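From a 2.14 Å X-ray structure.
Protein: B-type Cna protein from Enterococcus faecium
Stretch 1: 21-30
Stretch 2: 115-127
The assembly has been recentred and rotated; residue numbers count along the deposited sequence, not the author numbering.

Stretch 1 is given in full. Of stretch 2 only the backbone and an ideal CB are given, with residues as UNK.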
# COMPACT_ATOMS: atom_id res chain seq x y z
N THR A 21 0.58 -16.13 -22.54
CA THR A 21 0.02 -15.65 -23.79
C THR A 21 1.11 -15.09 -24.69
O THR A 21 2.12 -14.56 -24.22
CB THR A 21 -1.07 -14.58 -23.56
OG1 THR A 21 -1.60 -14.15 -24.81
CG2 THR A 21 -0.52 -13.36 -22.84
N ASP A 22 0.87 -15.18 -26.00
CA ASP A 22 1.70 -14.51 -27.00
C ASP A 22 1.35 -13.03 -27.14
O ASP A 22 2.02 -12.29 -27.90
CB ASP A 22 1.63 -15.26 -28.35
CG ASP A 22 0.21 -15.50 -28.84
OD1 ASP A 22 -0.76 -14.97 -28.24
OD2 ASP A 22 0.05 -16.24 -29.81
N GLY A 23 0.29 -12.58 -26.46
CA GLY A 23 -0.08 -11.16 -26.44
C GLY A 23 -1.22 -10.89 -27.37
O GLY A 23 -1.40 -11.59 -28.36
N TYR A 24 -2.01 -9.87 -27.03
CA TYR A 24 -3.15 -9.42 -27.83
C TYR A 24 -2.87 -8.15 -28.64
O TYR A 24 -3.74 -7.66 -29.34
CB TYR A 24 -4.32 -9.14 -26.88
CG TYR A 24 -4.81 -10.38 -26.21
CD1 TYR A 24 -4.23 -10.81 -25.03
CD2 TYR A 24 -5.83 -11.13 -26.77
CE1 TYR A 24 -4.67 -11.98 -24.42
CE2 TYR A 24 -6.29 -12.28 -26.15
CZ TYR A 24 -5.71 -12.68 -24.97
OH TYR A 24 -6.16 -13.83 -24.39
N ILE A 25 -1.65 -7.63 -28.49
CA ILE A 25 -1.17 -6.42 -29.13
C ILE A 25 0.27 -6.66 -29.55
O ILE A 25 0.88 -7.64 -29.19
CB ILE A 25 -1.26 -5.18 -28.18
CG1 ILE A 25 -0.38 -5.31 -26.94
CG2 ILE A 25 -2.71 -4.92 -27.76
CD1 ILE A 25 1.05 -4.82 -27.06
N ARG A 26 0.80 -5.72 -30.33
CA ARG A 26 2.22 -5.67 -30.67
C ARG A 26 2.67 -4.25 -30.41
O ARG A 26 1.85 -3.38 -30.13
CB ARG A 26 2.43 -6.09 -32.13
CG ARG A 26 2.04 -7.53 -32.39
CD ARG A 26 1.96 -7.89 -33.85
NE ARG A 26 0.80 -7.29 -34.50
CZ ARG A 26 0.63 -7.22 -35.83
NH1 ARG A 26 1.52 -7.74 -36.65
NH2 ARG A 26 -0.46 -6.65 -36.33
N VAL A 27 3.98 -4.01 -30.49
CA VAL A 27 4.54 -2.69 -30.27
C VAL A 27 5.58 -2.37 -31.33
O VAL A 27 6.53 -3.16 -31.53
CB VAL A 27 5.20 -2.54 -28.89
CG1 VAL A 27 5.71 -1.13 -28.67
CG2 VAL A 27 4.23 -2.93 -27.76
N ASN A 28 5.41 -1.21 -31.97
CA ASN A 28 6.45 -0.60 -32.77
C ASN A 28 7.56 -0.10 -31.86
O ASN A 28 7.46 0.95 -31.23
CB ASN A 28 5.91 0.57 -33.63
CG ASN A 28 4.91 0.11 -34.68
OD1 ASN A 28 5.05 -0.97 -35.25
ND2 ASN A 28 3.90 0.91 -34.91
N MET A 29 8.60 -0.91 -31.75
CA MET A 29 9.77 -0.59 -30.97
C MET A 29 10.75 0.08 -31.90
O MET A 29 10.68 -0.13 -33.10
CB MET A 29 10.36 -1.89 -30.41
CG MET A 29 9.55 -2.44 -29.25
SD MET A 29 9.35 -1.37 -27.80
CE MET A 29 10.75 -1.83 -26.77
N PRO A 30 11.72 0.81 -31.33
CA PRO A 30 12.63 1.58 -32.21
C PRO A 30 13.34 0.87 -33.37
O PRO A 30 13.48 1.47 -34.42
CB PRO A 30 13.68 2.10 -31.26
CG PRO A 30 12.95 2.24 -29.95
CD PRO A 30 12.01 1.06 -29.90
N UNK A 115 7.90 2.54 -18.46
CA UNK A 115 8.59 3.29 -19.51
C UNK A 115 9.15 2.44 -20.65
O UNK A 115 10.01 2.91 -21.38
CB UNK A 115 9.74 4.09 -18.88
N UNK A 116 8.66 1.22 -20.81
CA UNK A 116 9.18 0.31 -21.83
C UNK A 116 8.84 0.79 -23.27
O UNK A 116 9.60 0.60 -24.20
CB UNK A 116 8.62 -1.09 -21.60
N UNK A 117 7.64 1.37 -23.40
CA UNK A 117 7.16 2.02 -24.58
C UNK A 117 6.00 2.96 -24.23
O UNK A 117 5.35 2.84 -23.17
CB UNK A 117 6.73 0.98 -25.62
N UNK A 118 5.77 3.90 -25.15
CA UNK A 118 4.65 4.84 -25.07
C UNK A 118 3.39 4.20 -25.64
O UNK A 118 3.46 3.21 -26.39
CB UNK A 118 4.97 6.14 -25.82
N UNK A 119 2.23 4.78 -25.29
CA UNK A 119 0.93 4.32 -25.79
C UNK A 119 0.85 4.46 -27.32
O UNK A 119 0.27 3.59 -27.98
CB UNK A 119 -0.20 5.11 -25.13
N UNK A 120 1.45 5.50 -27.89
CA UNK A 120 1.46 5.69 -29.33
C UNK A 120 2.23 4.60 -30.10
O UNK A 120 2.05 4.46 -31.31
CB UNK A 120 2.06 7.06 -29.65
N UNK A 121 3.12 3.87 -29.41
CA UNK A 121 3.80 2.72 -30.02
C UNK A 121 2.95 1.43 -30.06
O UNK A 121 3.29 0.50 -30.78
CB UNK A 121 5.09 2.44 -29.25
N UNK A 122 1.87 1.36 -29.29
CA UNK A 122 1.07 0.13 -29.24
C UNK A 122 0.31 -0.09 -30.55
O UNK A 122 -0.41 0.78 -30.97
CB UNK A 122 0.09 0.18 -28.07
N UNK A 123 0.49 -1.26 -31.15
CA UNK A 123 -0.28 -1.73 -32.31
C UNK A 123 -1.44 -2.61 -31.81
O UNK A 123 -1.20 -3.70 -31.26
CB UNK A 123 0.61 -2.50 -33.28
N UNK A 124 -2.67 -2.17 -32.03
CA UNK A 124 -3.85 -2.80 -31.43
C UNK A 124 -4.38 -3.93 -32.30
O UNK A 124 -5.52 -3.90 -32.75
CB UNK A 124 -4.95 -1.76 -31.20
N UNK A 125 -3.53 -4.92 -32.52
CA UNK A 125 -3.87 -6.10 -33.31
C UNK A 125 -2.74 -7.11 -33.16
O UNK A 125 -1.59 -6.75 -32.90
CB UNK A 125 -4.10 -5.74 -34.78
N UNK A 126 -3.10 -8.38 -33.33
CA UNK A 126 -2.16 -9.51 -33.23
C UNK A 126 -2.67 -10.64 -34.14
O UNK A 126 -3.87 -10.95 -34.13
CB UNK A 126 -2.02 -9.99 -31.78
N UNK A 127 -1.77 -11.28 -34.93
CA UNK A 127 -2.21 -12.32 -35.90
C UNK A 127 -2.93 -13.57 -35.35
O UNK A 127 -3.61 -14.27 -36.11
CB UNK A 127 -0.98 -12.80 -36.67

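Position 115 has a phi of 86°, which by itself favours glycine, and stretch 1 is out of reach. The residue is G115, leaving a helix through a Schellman motif. At 116 the CB points sideways with nothing of stretch 1 within 5.5 Å, so stretch 1 hardly restricts the choice; N116 is found, its side-chain amide hydrogen-bonded elsewhere in the structure.

Position 117 is different. Its CA-to-CB bond points toward stretch 1, and the ideal CB lies 3.8 Å from V27 CG1 and 4.1 Å from M29 SD. Such apolar surroundings suit a large aliphatic or aromatic side chain. F117 lays one ring face against V27, whose CG2 sits 3.8 Å from the ring centroid, almost on the ring normal; M29 SD approaches obliquely.

Positions 118, 119 and 120 find nothing of stretch 1 near their CBs, and many residues would serve. They are K118, V119 and S120, the last two opening a 3-10 segment. A water links the backbone S120 O to N28 ND2.

At 121 the backbone O accepts a hydrogen bond from N28 N (3.0 Å), while the sideways CB lies 3.4 Å from N28 O. A side chain carrying a donor could use that carbonyl, and its aliphatic part could pack on V27. Asparagine, glutamine or a longer donor might be considered. Q121 sends NE2 to N28 O at 2.9 Å, and its OE1 accepts from K118 N at 2.8 Å, so both ends of the amide are used.

Position 122 pairs with V27 in an antiparallel, non-hydrogen-bonded bridge, its CB on the same sheet face as V27 and 5.2 Å from both V27 CG2 and I25 CD1. A branched aliphatic suits both strand and neighbours. I122 brings CG2 to 4.1 Å from I25 CB.

Position 123 is the hydrogen-bonded partner of R26: its N donates to R26 O (2.7 Å), and its O accepts from R26 N (3.0 Å). The CB shares R26's face, where valine, threonine or isoleucine would fit. V123 places CG2 3.5 Å from N28 ND2 and CG1 4.1 Å from R26 NH2.

At 124 the CB points away, 5.2 Å from I25 CG2, so only a long side chain could return to that methyl. W124 does so, its CE3 reaching 3.5 Å from I25 CG2.

Position 125 also points away overall, but its CB is 4.1 Å from R26 NH2, favouring a short acceptor such as serine, threonine or aspartate. The guanidinium of R26 meets S125 twice: NE donates to the backbone O and NH2 to OG, each at 2.9 Å.

At 126 the CB lies among backbone atoms, 3.7 Å from Y24 C and 3.8 Å from G23 O, so a flat side chain with a donor is attractive. H126 makes a weak hydrogen bond from ND1 to I25 O (3.5 Å), with G23 O over one ring face.

Position 127 has a phi of -61°, compatible with proline among many others. P127 sets CD over one face of the R26 guanidinium, 3.9 Å from R26 NE.

Stretch 2, residues 115-127: GNFKVSQIVWSHP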
# COMPACT_ATOMS: atom_id res chain seq x y z
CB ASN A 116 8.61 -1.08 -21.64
CG ASN A 116 9.04 -1.72 -20.34
OD1 ASN A 116 8.42 -2.68 -19.97
ND2 ASN A 116 9.92 -1.12 -19.56
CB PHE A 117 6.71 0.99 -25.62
CG PHE A 117 5.93 -0.16 -25.06
CD1 PHE A 117 4.55 -0.07 -24.88
CD2 PHE A 117 6.58 -1.35 -24.70
CE1 PHE A 117 3.84 -1.14 -24.35
CE2 PHE A 117 5.87 -2.42 -24.21
CZ PHE A 117 4.49 -2.31 -24.03
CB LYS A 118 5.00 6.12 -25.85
CG LYS A 118 6.18 6.89 -25.26
CD LYS A 118 6.47 8.18 -26.05
CE LYS A 118 7.40 7.86 -27.19
NZ LYS A 118 7.58 8.95 -28.21
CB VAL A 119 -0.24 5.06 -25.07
CG1 VAL A 119 -1.59 4.82 -25.76
CG2 VAL A 119 -0.32 4.65 -23.59
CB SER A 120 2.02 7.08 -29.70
OG SER A 120 3.33 7.24 -29.18
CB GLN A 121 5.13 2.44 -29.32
CG GLN A 121 6.16 3.56 -29.41
CD GLN A 121 7.31 3.31 -28.43
OE1 GLN A 121 7.42 4.01 -27.43
NE2 GLN A 121 8.14 2.29 -28.70
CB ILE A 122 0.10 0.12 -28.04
CG1 ILE A 122 0.89 0.18 -26.72
CG2 ILE A 122 -0.73 -1.16 -28.05
CD1 ILE A 122 0.05 0.43 -25.48
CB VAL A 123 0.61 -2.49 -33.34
CG1 VAL A 123 -0.19 -3.00 -34.52
CG2 VAL A 123 1.72 -1.58 -33.84
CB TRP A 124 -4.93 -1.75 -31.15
CG TRP A 124 -4.48 -0.78 -30.13
CD1 TRP A 124 -4.00 0.49 -30.35
CD2 TRP A 124 -4.40 -0.99 -28.71
NE1 TRP A 124 -3.65 1.07 -29.16
CE2 TRP A 124 -3.88 0.19 -28.13
CE3 TRP A 124 -4.73 -2.07 -27.87
CZ2 TRP A 124 -3.68 0.33 -26.76
CZ3 TRP A 124 -4.52 -1.94 -26.50
CH2 TRP A 124 -4.01 -0.74 -25.96
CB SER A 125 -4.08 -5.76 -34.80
OG SER A 125 -2.87 -5.32 -35.39
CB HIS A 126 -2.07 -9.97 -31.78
CG HIS A 126 -0.96 -10.94 -31.52
ND1 HIS A 126 0.20 -10.58 -30.88
CD2 HIS A 126 -0.83 -12.25 -31.83
CE1 HIS A 126 1.00 -11.63 -30.82
NE2 HIS A 126 0.41 -12.65 -31.41
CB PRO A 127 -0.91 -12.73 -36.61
CG PRO A 127 0.19 -12.24 -35.74
CD PRO A 127 -0.32 -11.03 -35.01
O HOH W 1 3.86 3.62 -33.56
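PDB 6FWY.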